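Local atomic coordinates of probable endonuclease 4 (PDB entry 4HNO), a protein that probably cleaves the phosphodiester bonds of DNA at apurinic or apyrimidinic sites, using a cluster of three metal ions in base excision repair. Residues 148-153 / 229-234; 158-163 / 188-193; 93-98 / 133-138. All blocks are in the same frame, centred on the assembly; numbering follows the deposited sequence. Where two conformers were deposited one is given.

In the fold
All three contacts belong to one TIM barrel, but they sit at different places around it. Interactions 1 and 2 touch each other: the loop after strand 143-147 reaches the metal-binding 229-234 segment in interaction 1, and V149 and Q151 of that same loop lean on Y158 of interaction 2. Both are surface contacts, with centres about 11 Å apart, and both rely on polar bonds: a metal site, waters and a lysine in the first, a tyrosine hydroxyl in the second. Interaction 3 lies about 26 Å from interaction 1 between centres. It is partly buried and joins two outer helices through aliphatic side chains, without a hydrogen bond between the segments.

Interaction 1: residues 148-153 / 229-234; sequences NVSQKG and AKDRHE. With MN (manganese (II) ion), chain C.
The R232 guanidinium has D231 O almost in its plane, accepting from NH1 at 3.0 Å. K152 NZ approaches the same group obliquely and without a hydrogen bond, 3.4 Å from R232 NH1. The H233 imidazole, a second flat group, meets the ring of H184 with the planes at about 60°. H233 and D231 belong to a metal site of the TIM barrel, where the loop after strand 143-147 comes against the segment leading into strand 233-234. D231 OD2 binds the manganese ion at 2.0 Å and H233 NE2 binds it at 2.1 Å; H184 is a further ligand, and a zinc ion is deposited with the same ligands, consistent with one site shared by the two metals. CG of D231 is anti to the backbone N (chi1 -163°), and of the two oxygens it bears, OD2 goes to the metal while OD1 accepts from two waters. One of them takes the N-H of S150 and the other that of K152 NZ, tying both residues of the 148-153 loop to a first-shell ligand. S150 OG rests 3.4 Å from D231 CB but hydrogen-bonds to D187 OD2, which also receives D231 N; D187 thus holds the backbone of this ligand residue and S150 together. K152 runs past the 229-234 segment, with CG 3.3 Å from A229 O, and crosses the D231 side chain at about a right angle. A bend at chi3 turns CE off the extended course. Two like charges stand close where NZ meets R232, a repulsion that the nearby carbonyls and the D231 carboxylate probably ease. A229 CB lies against Q151 O. K152 NZ donates to K230 O at 3.2 Å from above the carbonyl plane, 57° out of it.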
# COMPACT_ATOMS: atom_id res chain seq x y z
N ASN A 148 -0.09 -7.14 -0.88
CA ASN A 148 0.46 -8.26 -1.64
C ASN A 148 1.78 -7.87 -2.30
O ASN A 148 2.00 -6.70 -2.66
CB ASN A 148 -0.52 -8.79 -2.68
CG ASN A 148 -0.83 -7.76 -3.75
OD1 ASN A 148 -1.31 -6.68 -3.42
ND2 ASN A 148 -0.58 -8.09 -5.01
N VAL A 149 2.64 -8.86 -2.47
CA VAL A 149 4.01 -8.68 -2.92
C VAL A 149 4.29 -9.65 -4.07
O VAL A 149 3.47 -10.48 -4.45
CB VAL A 149 5.01 -8.84 -1.77
CG1 VAL A 149 4.80 -7.73 -0.74
CG2 VAL A 149 4.91 -10.22 -1.13
N SER A 150 5.49 -9.56 -4.61
CA SER A 150 5.93 -10.47 -5.65
C SER A 150 6.59 -11.70 -5.05
O SER A 150 7.07 -11.69 -3.91
CB SER A 150 6.88 -9.74 -6.60
OG SER A 150 6.27 -8.58 -7.09
N GLN A 151 6.63 -12.77 -5.83
CA GLN A 151 7.16 -14.06 -5.38
C GLN A 151 8.67 -14.09 -5.60
O GLN A 151 9.16 -14.66 -6.57
CB GLN A 151 6.47 -15.20 -6.12
CG GLN A 151 6.80 -16.54 -5.55
CD GLN A 151 6.26 -17.68 -6.36
OE1 GLN A 151 5.78 -17.51 -7.47
NE2 GLN A 151 6.35 -18.87 -5.81
N LYS A 152 9.38 -13.45 -4.69
CA LYS A 152 10.83 -13.32 -4.76
C LYS A 152 11.36 -13.68 -3.39
O LYS A 152 10.80 -13.28 -2.37
CB LYS A 152 11.23 -11.89 -5.11
CG LYS A 152 10.65 -11.38 -6.41
CD LYS A 152 10.89 -9.91 -6.58
CE LYS A 152 12.35 -9.61 -6.84
NZ LYS A 152 12.62 -8.15 -6.99
N GLY A 153 12.41 -14.48 -3.44
CA GLY A 153 12.99 -15.13 -2.30
C GLY A 153 11.95 -15.77 -1.43
O GLY A 153 11.10 -16.54 -1.85
N ALA A 229 7.17 -12.30 -11.75
CA ALA A 229 7.78 -12.28 -10.40
C ALA A 229 9.01 -11.37 -10.31
O ALA A 229 9.95 -11.70 -9.60
CB ALA A 229 8.08 -13.70 -9.93
N LYS A 230 8.97 -10.20 -10.95
CA LYS A 230 10.15 -9.33 -11.03
C LYS A 230 10.11 -8.09 -10.13
O LYS A 230 11.16 -7.55 -9.80
CB LYS A 230 10.36 -8.86 -12.46
CG LYS A 230 10.82 -9.96 -13.40
CD LYS A 230 12.24 -10.41 -13.12
CE LYS A 230 12.67 -11.53 -14.06
NZ LYS A 230 14.12 -11.83 -13.90
N ASP A 231 8.93 -7.62 -9.78
CA ASP A 231 8.75 -6.39 -8.99
C ASP A 231 9.54 -5.21 -9.53
O ASP A 231 10.36 -4.61 -8.85
CB ASP A 231 9.06 -6.61 -7.53
CG ASP A 231 8.50 -5.51 -6.64
OD1 ASP A 231 8.69 -5.56 -5.42
OD2 ASP A 231 7.80 -4.60 -7.16
N ARG A 232 9.22 -4.85 -10.76
CA ARG A 232 9.72 -3.63 -11.37
C ARG A 232 8.53 -2.84 -11.91
O ARG A 232 7.91 -3.19 -12.94
CB ARG A 232 10.75 -3.93 -12.47
CG ARG A 232 12.05 -4.55 -11.95
CD ARG A 232 12.78 -3.62 -11.00
NE ARG A 232 14.09 -4.14 -10.60
CZ ARG A 232 14.30 -4.91 -9.54
NH1 ARG A 232 13.29 -5.28 -8.75
NH2 ARG A 232 15.53 -5.33 -9.26
N HIS A 233 8.19 -1.77 -11.19
CA HIS A 233 7.04 -0.98 -11.53
C HIS A 233 7.31 -0.17 -12.80
O HIS A 233 8.45 0.19 -13.11
CB HIS A 233 6.70 0.01 -10.41
CG HIS A 233 6.50 -0.59 -9.05
ND1 HIS A 233 6.13 0.19 -7.98
CD2 HIS A 233 6.67 -1.84 -8.55
CE1 HIS A 233 6.07 -0.57 -6.89
NE2 HIS A 233 6.40 -1.80 -7.21
N GLU A 234 6.23 0.16 -13.49
CA GLU A 234 6.30 0.94 -14.71
C GLU A 234 5.19 2.00 -14.68
O GLU A 234 4.15 1.84 -14.04
CB GLU A 234 6.18 0.01 -15.94
CG GLU A 234 6.24 0.69 -17.32
CD GLU A 234 7.52 1.47 -17.53
OE1 GLU A 234 8.39 0.96 -18.25
OE2 GLU A 234 7.64 2.59 -16.97
MN MN C . 7.12 -3.25 -5.81
O HOH W 1 7.32 -7.50 -3.84
O HOH W 2 11.11 -6.69 -4.58

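Interaction 2: residues 158-163 / 188-193; sequences YKLEQL and SGYDIT. With EDO (1,2-ethanediol), chain J.
Y190 OH is gripped by two groups: it accepts from L160 N at 3.0 Å in a nearly straight bond (177°), and it is also hydrogen-bonded to E204 OE2 of helix 195-208. The tyrosine thereby takes up a backbone N-H near the start of helix 160-169 and links it to helix 195-208. L160 comes up to the same end of the ring obliquely, CG 3.9 Å from CZ, while Y158 O lies at the ring edge, in plane, 3.7 Å from CE1. In this part of the TIM barrel helix 182-187 ends in a Schellman motif with G189 as its C-prime residue, after which the chain brings Y190 toward the 158-163 segment; its CB points that way, and CG stands anti to the carbonyl carbon (chi1 -69°). S188, just before the glycine, sets CB 3.4 Å from Y158 O; its OG touches Y158 CB and bonds to H184 O. Further along, D191 OD1 accepts T193 N, two residues on, in an Asx turn, and also T193 OG1, and D191 OD2 accepts from O2 of a 1,2-ethanediol, probably from the crystallisation liquor, at 2.7 Å.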
# COMPACT_ATOMS: atom_id res chain seq x y z
N TYR A 158 2.48 -13.17 -1.79
CA TYR A 158 2.30 -13.09 -3.23
C TYR A 158 0.95 -13.66 -3.67
O TYR A 158 0.48 -13.33 -4.76
CB TYR A 158 3.49 -13.70 -3.98
CG TYR A 158 3.76 -15.15 -3.64
CD1 TYR A 158 3.21 -16.20 -4.36
CD2 TYR A 158 4.59 -15.49 -2.56
CE1 TYR A 158 3.47 -17.54 -4.00
CE2 TYR A 158 4.85 -16.80 -2.21
CZ TYR A 158 4.27 -17.81 -2.92
OH TYR A 158 4.53 -19.11 -2.58
N LYS A 159 0.34 -14.50 -2.84
CA LYS A 159 -1.05 -14.90 -3.02
C LYS A 159 -1.88 -14.27 -1.93
O LYS A 159 -1.48 -14.24 -0.76
CB LYS A 159 -1.20 -16.42 -2.96
CG LYS A 159 -0.45 -17.17 -4.06
CD LYS A 159 -0.92 -16.77 -5.45
CE LYS A 159 -0.27 -17.65 -6.51
NZ LYS A 159 1.21 -17.67 -6.43
N LEU A 160 -3.07 -13.81 -2.29
CA LEU A 160 -3.95 -13.21 -1.29
C LEU A 160 -4.30 -14.18 -0.16
O LEU A 160 -4.47 -13.74 0.98
CB LEU A 160 -5.21 -12.66 -1.96
CG LEU A 160 -4.96 -11.50 -2.93
CD1 LEU A 160 -6.27 -11.10 -3.59
CD2 LEU A 160 -4.35 -10.29 -2.23
N GLU A 161 -4.35 -15.47 -0.45
CA GLU A 161 -4.58 -16.47 0.59
C GLU A 161 -3.59 -16.33 1.75
O GLU A 161 -3.95 -16.58 2.90
CB GLU A 161 -4.47 -17.88 -0.01
CG GLU A 161 -4.45 -19.02 0.97
CD GLU A 161 -5.76 -19.22 1.67
OE1 GLU A 161 -6.80 -18.80 1.12
OE2 GLU A 161 -5.75 -19.83 2.76
N GLN A 162 -2.35 -15.98 1.46
CA GLN A 162 -1.35 -15.84 2.51
C GLN A 162 -1.68 -14.65 3.42
O GLN A 162 -1.48 -14.72 4.64
CB GLN A 162 0.03 -15.69 1.88
CG GLN A 162 0.49 -16.94 1.16
CD GLN A 162 1.50 -16.66 0.09
OE1 GLN A 162 1.89 -15.52 -0.14
NE2 GLN A 162 1.84 -17.69 -0.67
N LEU A 163 -2.18 -13.57 2.84
CA LEU A 163 -2.61 -12.42 3.64
C LEU A 163 -3.78 -12.80 4.53
O LEU A 163 -3.87 -12.36 5.67
CB LEU A 163 -2.98 -11.22 2.76
CG LEU A 163 -1.95 -10.78 1.74
CD1 LEU A 163 -2.43 -9.52 1.05
CD2 LEU A 163 -0.59 -10.55 2.36
N SER A 188 2.42 -12.04 -10.04
CA SER A 188 2.01 -13.25 -9.36
C SER A 188 0.82 -13.95 -10.03
O SER A 188 0.26 -14.88 -9.46
CB SER A 188 1.65 -12.93 -7.91
OG SER A 188 2.72 -12.27 -7.26
N GLY A 189 0.44 -13.49 -11.22
CA GLY A 189 -0.59 -14.16 -11.98
C GLY A 189 -1.98 -13.58 -11.88
O GLY A 189 -2.91 -14.16 -12.45
N TYR A 190 -2.16 -12.46 -11.18
CA TYR A 190 -3.45 -11.81 -11.11
C TYR A 190 -3.61 -10.94 -12.34
O TYR A 190 -3.06 -9.83 -12.43
CB TYR A 190 -3.60 -10.99 -9.83
CG TYR A 190 -3.70 -11.83 -8.58
CD1 TYR A 190 -2.61 -12.03 -7.75
CD2 TYR A 190 -4.89 -12.41 -8.21
CE1 TYR A 190 -2.72 -12.78 -6.58
CE2 TYR A 190 -5.02 -13.16 -7.06
CZ TYR A 190 -3.93 -13.34 -6.24
OH TYR A 190 -4.03 -14.09 -5.09
N ASP A 191 -4.34 -11.48 -13.32
CA ASP A 191 -4.42 -10.88 -14.64
C ASP A 191 -5.58 -9.91 -14.72
O ASP A 191 -6.68 -10.25 -15.14
CB ASP A 191 -4.55 -11.96 -15.70
CG ASP A 191 -4.50 -11.41 -17.10
OD1 ASP A 191 -4.30 -10.18 -17.23
OD2 ASP A 191 -4.67 -12.20 -18.05
N ILE A 192 -5.32 -8.67 -14.34
CA ILE A 192 -6.33 -7.62 -14.36
C ILE A 192 -6.56 -7.04 -15.76
O ILE A 192 -7.33 -6.09 -15.91
CB ILE A 192 -6.01 -6.48 -13.35
CG1 ILE A 192 -4.68 -5.79 -13.68
CG2 ILE A 192 -6.07 -7.00 -11.93
CD1 ILE A 192 -4.49 -4.49 -12.91
N THR A 193 -5.89 -7.59 -16.77
CA THR A 193 -6.05 -7.10 -18.13
C THR A 193 -7.25 -7.70 -18.83
O THR A 193 -7.60 -7.27 -19.93
CB THR A 193 -4.80 -7.34 -19.03
OG1 THR A 193 -4.69 -8.73 -19.40
CG2 THR A 193 -3.55 -6.85 -18.36
C1 EDO J . -1.92 -10.85 -19.93
O1 EDO J . -2.19 -9.61 -20.62
C2 EDO J . -2.61 -12.01 -20.65
O2 EDO J . -4.04 -11.85 -20.62

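Interaction 3: residues 93-98 / 133-138; sequences LLKKEV and NEVLNN
Two neighbouring helices of the outer layer of the barrel, 84-104 and 121-136, meet here, with V135 of the second set against L94, K95 and V98 of the first. V135 uses both its methyls. CG1, anti to the backbone N (chi1 173°), touches V98 CG2 at 3.8 Å, and CG2 touches L94 CD2 at 3.9 Å, the valine crossing the leucine at about a right angle. K95 flanks this apolar patch with its aliphatic part: CG lies 4.0 Å from V135 CG2, and the extended chain beyond it carries CE to 3.5 Å from E134 O. Its ammonium group pairs with E92 in a salt bridge on its own helix, so what K95 gives to the 133-138 segment is its methylene chain. The same E134 carbonyl is hydrogen-bonded by N138. This residue, just past the end of helix 121-136, donates ND2 to E134 O at 2.8 Å and 172°, on a lone pair in the carbonyl plane, while its CB stands 4.4 Å from K95 CE. Behind the contact L94 and V98 also lie on L109 of strand 108-115, and V135 on I144 of strand 143-147. Aliphatic side chains shared in this way between adjacent helices and the parallel strands beneath them are typical of the outer layer of a TIM barrel.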
# COMPACT_ATOMS: atom_id res chain seq x y z
N LEU A 93 10.27 -1.01 15.78
CA LEU A 93 10.18 0.07 14.82
C LEU A 93 8.75 0.19 14.27
O LEU A 93 8.27 1.29 14.05
CB LEU A 93 11.20 -0.08 13.69
CG LEU A 93 11.23 1.08 12.69
CD1 LEU A 93 11.48 2.41 13.35
CD2 LEU A 93 12.27 0.79 11.62
N LEU A 94 8.07 -0.94 14.08
CA LEU A 94 6.69 -0.87 13.62
C LEU A 94 5.79 -0.20 14.66
O LEU A 94 4.91 0.58 14.30
CB LEU A 94 6.20 -2.27 13.24
CG LEU A 94 4.88 -2.32 12.50
CD1 LEU A 94 4.89 -1.53 11.23
CD2 LEU A 94 4.53 -3.77 12.18
N LYS A 95 6.02 -0.47 15.95
CA LYS A 95 5.28 0.25 16.99
C LYS A 95 5.52 1.75 16.86
O LYS A 95 4.58 2.54 16.97
CB LYS A 95 5.69 -0.20 18.39
CG LYS A 95 5.25 -1.57 18.85
CD LYS A 95 5.87 -1.96 20.20
CE LYS A 95 5.55 -3.36 20.60
NZ LYS A 95 6.32 -3.74 21.80
N LYS A 96 6.77 2.15 16.67
CA LYS A 96 7.08 3.56 16.48
C LYS A 96 6.38 4.12 15.24
O LYS A 96 5.84 5.22 15.28
CB LYS A 96 8.60 3.76 16.41
CG LYS A 96 9.05 5.12 15.92
CD LYS A 96 8.53 6.34 16.65
CE LYS A 96 8.90 6.43 18.11
NZ LYS A 96 10.38 6.46 18.28
N GLU A 97 6.36 3.37 14.14
CA GLU A 97 5.65 3.86 12.96
C GLU A 97 4.16 4.04 13.23
O GLU A 97 3.58 5.00 12.75
CB GLU A 97 5.88 2.91 11.78
CG GLU A 97 7.29 2.91 11.27
CD GLU A 97 7.46 1.99 10.04
OE1 GLU A 97 8.43 2.17 9.29
OE2 GLU A 97 6.59 1.10 9.87
N VAL A 98 3.56 3.13 13.98
CA VAL A 98 2.16 3.32 14.37
C VAL A 98 2.00 4.61 15.16
O VAL A 98 1.06 5.36 14.95
CB VAL A 98 1.65 2.09 15.16
CG1 VAL A 98 0.32 2.41 15.84
CG2 VAL A 98 1.52 0.89 14.23
N ASN A 133 0.59 -8.97 16.55
CA ASN A 133 -0.06 -8.93 17.85
C ASN A 133 0.70 -8.04 18.82
O ASN A 133 0.09 -7.26 19.55
CB ASN A 133 -0.21 -10.33 18.42
CG ASN A 133 -1.33 -11.12 17.81
OD1 ASN A 133 -2.31 -10.56 17.32
ND2 ASN A 133 -1.20 -12.44 17.87
N GLU A 134 2.02 -8.12 18.85
CA GLU A 134 2.77 -7.28 19.76
C GLU A 134 2.56 -5.81 19.42
O GLU A 134 2.45 -4.97 20.32
CB GLU A 134 4.26 -7.61 19.73
CG GLU A 134 4.57 -8.92 20.35
CD GLU A 134 3.99 -9.02 21.75
OE1 GLU A 134 4.29 -8.14 22.59
OE2 GLU A 134 3.20 -9.96 22.01
N VAL A 135 2.50 -5.47 18.14
CA VAL A 135 2.30 -4.08 17.76
C VAL A 135 0.88 -3.62 18.06
O VAL A 135 0.67 -2.59 18.71
CB VAL A 135 2.64 -3.88 16.28
CG1 VAL A 135 2.29 -2.49 15.80
CG2 VAL A 135 4.12 -4.19 16.03
N LEU A 136 -0.11 -4.37 17.57
CA LEU A 136 -1.50 -3.95 17.71
C LEU A 136 -1.93 -3.95 19.17
O LEU A 136 -2.68 -3.07 19.59
CB LEU A 136 -2.40 -4.83 16.86
CG LEU A 136 -2.20 -4.65 15.35
CD1 LEU A 136 -2.98 -5.72 14.62
CD2 LEU A 136 -2.59 -3.26 14.88
N ASN A 137 -1.49 -4.94 19.94
CA ASN A 137 -1.93 -5.04 21.32
C ASN A 137 -1.25 -4.04 22.24
O ASN A 137 -1.58 -3.99 23.42
CB ASN A 137 -1.72 -6.47 21.86
CG ASN A 137 -2.63 -7.51 21.20
OD1 ASN A 137 -3.69 -7.20 20.64
ND2 ASN A 137 -2.23 -8.76 21.31
N ASN A 138 -0.36 -3.21 21.71
CA ASN A 138 0.32 -2.18 22.47
C ASN A 138 0.16 -0.79 21.86
O ASN A 138 0.87 0.13 22.23
CB ASN A 138 1.80 -2.53 22.67
CG ASN A 138 1.96 -3.66 23.64
OD1 ASN A 138 1.78 -3.48 24.84
ND2 ASN A 138 2.27 -4.83 23.13